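Local coordinates for protein branched-chain-amino-acid aminotransferase (Deinococcus radiodurans, PDB 3UZO) that probably catalyses the reversible, pyridoxal-phosphate-dependent transfer of the amino group between leucine, valine or isoleucine and 2-oxoglutarate, at residues Q117-V125 and F163-P171. Sequence-based numbering, arbitrary orientation.
Sequences QFIDACLQV and FIFSVFCVP
Helix-on-sheet packing in the smaller, N-terminal domain of a class-IV (fold type IV) aminotransferase brings Phe118, Ala121 and Val125 of the helix down onto Phe165, Val167 and Cys169 of a strand inside the antiparallel sheet. The axes of 117-125 and 163-171 come within 8.4 Å and run in broadly the same direction, 36° apart. Because neighbours in a strand point to opposite faces, Phe165, Val167 and Cys169 turn toward the helix, while Ser166 and Phe168 lie on the other face, where Phe168 nears the glutamate-binding Arg145. Three residues spaced two apart thus meet helix positions spaced three or four apart.

Ala121 suits the middle of the interface: its small methyl lets the helix settle low over the strand, with CB 3.9 Å from Phe165 CE2 and equally near Val167 CG2. Phe165 has CG anti to its backbone N (chi1 164°), which carries the ring up to the first turn of the segment. There Gln117 O lies at the ring's edge, near its plane, 4.3 Å from Phe165 CE2; this carbonyl already accepts the helical bond from Ala121 N. The side chains of Phe118 and Phe165 cross at about a right angle, CD1 of the former lying 4.1 Å from CZ of the latter. Met101 of helix 94-107 touches both rings and extends this apolar layer, whereas Gln117 NE2, at the partly exposed margin, is hydrogen-bonded to Tyr40 OH and to the backbone O of Asp50.

The fork of beta-branched Val125 spans two successive helix-facing residues of the strand, one methyl to each. Its CG2 lies 4.0 Å from Val167 CB. The same methyl comes to 3.3 Å from Val167 O. CG1, anti to the backbone N (chi1 174°), extends toward Cys169. The compact, polarisable thiol there fits beside a methyl, Cys169 SG and Val125 CG1 being 3.6 Å apart.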
loop_
_atom_site.group_PDB
_atom_site.type_symbol
_atom_site.label_atom_id
_atom_site.label_comp_id
_atom_site.label_asym_id
_atom_site.label_seq_id
_atom_site.Cartn_x
_atom_site.Cartn_y
_atom_site.Cartn_z
ATOM N N GLN A 117 22.782 -11.677 -6.298
ATOM C CA GLN A 117 21.797 -11.720 -7.364
ATOM C C GLN A 117 21.247 -10.340 -7.706
ATOM O O GLN A 117 20.936 -10.061 -8.867
ATOM C CB GLN A 117 20.654 -12.666 -6.984
ATOM C CG GLN A 117 19.568 -12.806 -8.066
ATOM C CD GLN A 117 18.662 -14.011 -7.836
ATOM O OE1 GLN A 117 18.586 -14.542 -6.725
ATOM N NE2 GLN A 117 17.960 -14.439 -8.885
ATOM N N PHE A 118 21.139 -9.475 -6.703
ATOM C CA PHE A 118 20.608 -8.136 -6.924
ATOM C C PHE A 118 21.537 -7.325 -7.809
ATOM O O PHE A 118 21.124 -6.757 -8.836
ATOM C CB PHE A 118 20.406 -7.418 -5.581
ATOM C CG PHE A 118 19.780 -6.047 -5.697
ATOM C CD1 PHE A 118 18.420 -5.862 -5.454
ATOM C CD2 PHE A 118 20.554 -4.937 -6.030
ATOM C CE1 PHE A 118 17.839 -4.586 -5.537
ATOM C CE2 PHE A 118 19.981 -3.654 -6.116
ATOM C CZ PHE A 118 18.619 -3.483 -5.867
ATOM N N ILE A 119 22.798 -7.266 -7.408
ATOM C CA ILE A 119 23.787 -6.505 -8.151
ATOM C C ILE A 119 24.031 -7.137 -9.517
ATOM O O ILE A 119 24.197 -6.432 -10.515
ATOM C CB ILE A 119 25.111 -6.409 -7.370
ATOM C CG1 ILE A 119 24.862 -5.762 -6.002
ATOM C CG2 ILE A 119 26.123 -5.594 -8.156
ATOM C CD1 ILE A 119 26.118 -5.582 -5.151
ATOM N N ASP A 120 24.056 -8.463 -9.572
ATOM C CA ASP A 120 24.275 -9.122 -10.850
ATOM C C ASP A 120 23.133 -8.794 -11.809
ATOM O O ASP A 120 23.352 -8.632 -13.011
ATOM C CB ASP A 120 24.382 -10.639 -10.675
ATOM C CG ASP A 120 24.552 -11.357 -12.001
ATOM O OD1 ASP A 120 23.555 -11.886 -12.531
ATOM O OD2 ASP A 120 25.685 -11.369 -12.524
ATOM N N ALA A 121 21.916 -8.685 -11.278
ATOM C CA ALA A 121 20.765 -8.360 -12.121
ATOM C C ALA A 121 20.902 -6.945 -12.708
ATOM O O ALA A 121 20.666 -6.732 -13.893
ATOM C CB ALA A 121 19.467 -8.476 -11.318
ATOM N N CYS A 122 21.279 -5.972 -11.885
ATOM C CA CYS A 122 21.438 -4.624 -12.413
ATOM C C CYS A 122 22.600 -4.567 -13.419
ATOM O O CYS A 122 22.489 -3.904 -14.449
ATOM C CB CYS A 122 21.629 -3.608 -11.281
ATOM S SG CYS A 122 22.949 -3.978 -10.143
ATOM N N LEU A 123 23.698 -5.269 -13.143
ATOM C CA LEU A 123 24.826 -5.270 -14.082
ATOM C C LEU A 123 24.374 -5.829 -15.429
ATOM O O LEU A 123 24.659 -5.244 -16.477
ATOM C CB LEU A 123 25.991 -6.102 -13.540
ATOM C CG LEU A 123 26.689 -5.530 -12.301
ATOM C CD1 LEU A 123 27.709 -6.523 -11.774
ATOM C CD2 LEU A 123 27.347 -4.197 -12.665
ATOM N N GLN A 124 23.664 -6.956 -15.401
ATOM C CA GLN A 124 23.161 -7.561 -16.633
ATOM C C GLN A 124 22.297 -6.576 -17.407
ATOM O O GLN A 124 22.434 -6.442 -18.621
ATOM C CB GLN A 124 22.327 -8.809 -16.340
ATOM C CG GLN A 124 23.119 -10.047 -15.947
ATOM C CD GLN A 124 22.267 -11.306 -16.011
ATOM O OE1 GLN A 124 21.664 -11.602 -17.040
ATOM N NE2 GLN A 124 22.218 -12.051 -14.914
ATOM N N VAL A 125 21.401 -5.886 -16.704
ATOM C CA VAL A 125 20.522 -4.922 -17.360
ATOM C C VAL A 125 21.307 -3.742 -17.917
ATOM O O VAL A 125 21.071 -3.325 -19.044
ATOM C CB VAL A 125 19.415 -4.417 -16.386
ATOM C CG1 VAL A 125 18.580 -3.284 -17.030
ATOM C CG2 VAL A 125 18.507 -5.576 -16.022
ATOM N N PHE A 163 6.695 -15.454 -6.069
ATOM C CA PHE A 163 7.106 -14.069 -6.243
ATOM C C PHE A 163 7.913 -13.884 -7.513
ATOM O O PHE A 163 8.483 -14.834 -8.061
ATOM C CB PHE A 163 7.959 -13.599 -5.057
ATOM C CG PHE A 163 7.307 -13.795 -3.721
ATOM C CD1 PHE A 163 7.306 -15.046 -3.107
ATOM C CD2 PHE A 163 6.663 -12.735 -3.089
ATOM C CE1 PHE A 163 6.668 -15.237 -1.881
ATOM C CE2 PHE A 163 6.024 -12.917 -1.868
ATOM C CZ PHE A 163 6.024 -14.169 -1.263
ATOM N N ILE A 164 7.950 -12.644 -7.977
ATOM C CA ILE A 164 8.731 -12.292 -9.140
ATOM C C ILE A 164 9.678 -11.163 -8.736
ATOM O O ILE A 164 9.315 -10.271 -7.956
ATOM C CB ILE A 164 7.839 -11.805 -10.306
ATOM C CG1 ILE A 164 7.191 -13.001 -11.006
ATOM C CG2 ILE A 164 8.665 -10.966 -11.268
ATOM C CD1 ILE A 164 6.295 -12.620 -12.181
ATOM N N PHE A 165 10.904 -11.235 -9.233
ATOM C CA PHE A 165 11.902 -10.198 -8.991
ATOM C C PHE A 165 12.296 -9.763 -10.385
ATOM O O PHE A 165 12.661 -10.598 -11.215
ATOM C CB PHE A 165 13.140 -10.735 -8.278
ATOM C CG PHE A 165 14.329 -9.803 -8.348
ATOM C CD1 PHE A 165 14.208 -8.465 -7.979
ATOM C CD2 PHE A 165 15.580 -10.273 -8.752
ATOM C CE1 PHE A 165 15.309 -7.610 -8.004
ATOM C CE2 PHE A 165 16.693 -9.424 -8.780
ATOM C CZ PHE A 165 16.556 -8.088 -8.404
ATOM N N SER A 166 12.224 -8.465 -10.651
ATOM C CA SER A 166 12.562 -7.974 -11.978
ATOM C C SER A 166 13.311 -6.658 -11.903
ATOM O O SER A 166 13.186 -5.912 -10.927
ATOM C CB SER A 166 11.276 -7.801 -12.804
ATOM O OG SER A 166 11.540 -7.339 -14.116
ATOM N N VAL A 167 14.113 -6.393 -12.924
ATOM C CA VAL A 167 14.850 -5.140 -13.000
ATOM C C VAL A 167 14.810 -4.625 -14.428
ATOM O O VAL A 167 15.248 -5.322 -15.351
ATOM C CB VAL A 167 16.359 -5.280 -12.608
ATOM C CG1 VAL A 167 17.006 -3.880 -12.586
ATOM C CG2 VAL A 167 16.505 -5.926 -11.242
ATOM N N PHE A 168 14.247 -3.434 -14.622
ATOM C CA PHE A 168 14.237 -2.824 -15.950
ATOM C C PHE A 168 14.901 -1.465 -15.788
ATOM O O PHE A 168 15.059 -0.972 -14.658
ATOM C CB PHE A 168 12.814 -2.710 -16.536
ATOM C CG PHE A 168 11.896 -1.763 -15.810
ATOM C CD1 PHE A 168 11.911 -0.391 -16.089
ATOM C CD2 PHE A 168 10.967 -2.247 -14.895
ATOM C CE1 PHE A 168 11.004 0.481 -15.470
ATOM C CE2 PHE A 168 10.052 -1.381 -14.265
ATOM C CZ PHE A 168 10.074 -0.017 -14.560
ATOM N N CYS A 169 15.343 -0.884 -16.893
ATOM C CA CYS A 169 16.009 0.408 -16.825
ATOM C C CYS A 169 15.366 1.406 -17.768
ATOM O O CYS A 169 14.686 1.027 -18.717
ATOM C CB CYS A 169 17.502 0.262 -17.144
ATOM S SG CYS A 169 17.870 -0.266 -18.833
ATOM N N VAL A 170 15.587 2.684 -17.488
ATOM C CA VAL A 170 15.028 3.778 -18.277
ATOM C C VAL A 170 15.998 4.954 -18.255
ATOM O O VAL A 170 16.395 5.416 -17.187
ATOM C CB VAL A 170 13.681 4.275 -17.671
ATOM C CG1 VAL A 170 13.093 5.406 -18.531
ATOM C CG2 VAL A 170 12.694 3.123 -17.554
ATOM N N PRO A 171 16.414 5.441 -19.434
ATOM C CA PRO A 171 17.335 6.583 -19.435
ATOM C C PRO A 171 16.538 7.774 -18.904
ATOM O O PRO A 171 15.380 7.956 -19.285
ATOM C CB PRO A 171 17.690 6.736 -20.912
ATOM C CG PRO A 171 16.420 6.271 -21.604
ATOM C CD PRO A 171 16.050 5.044 -20.806
#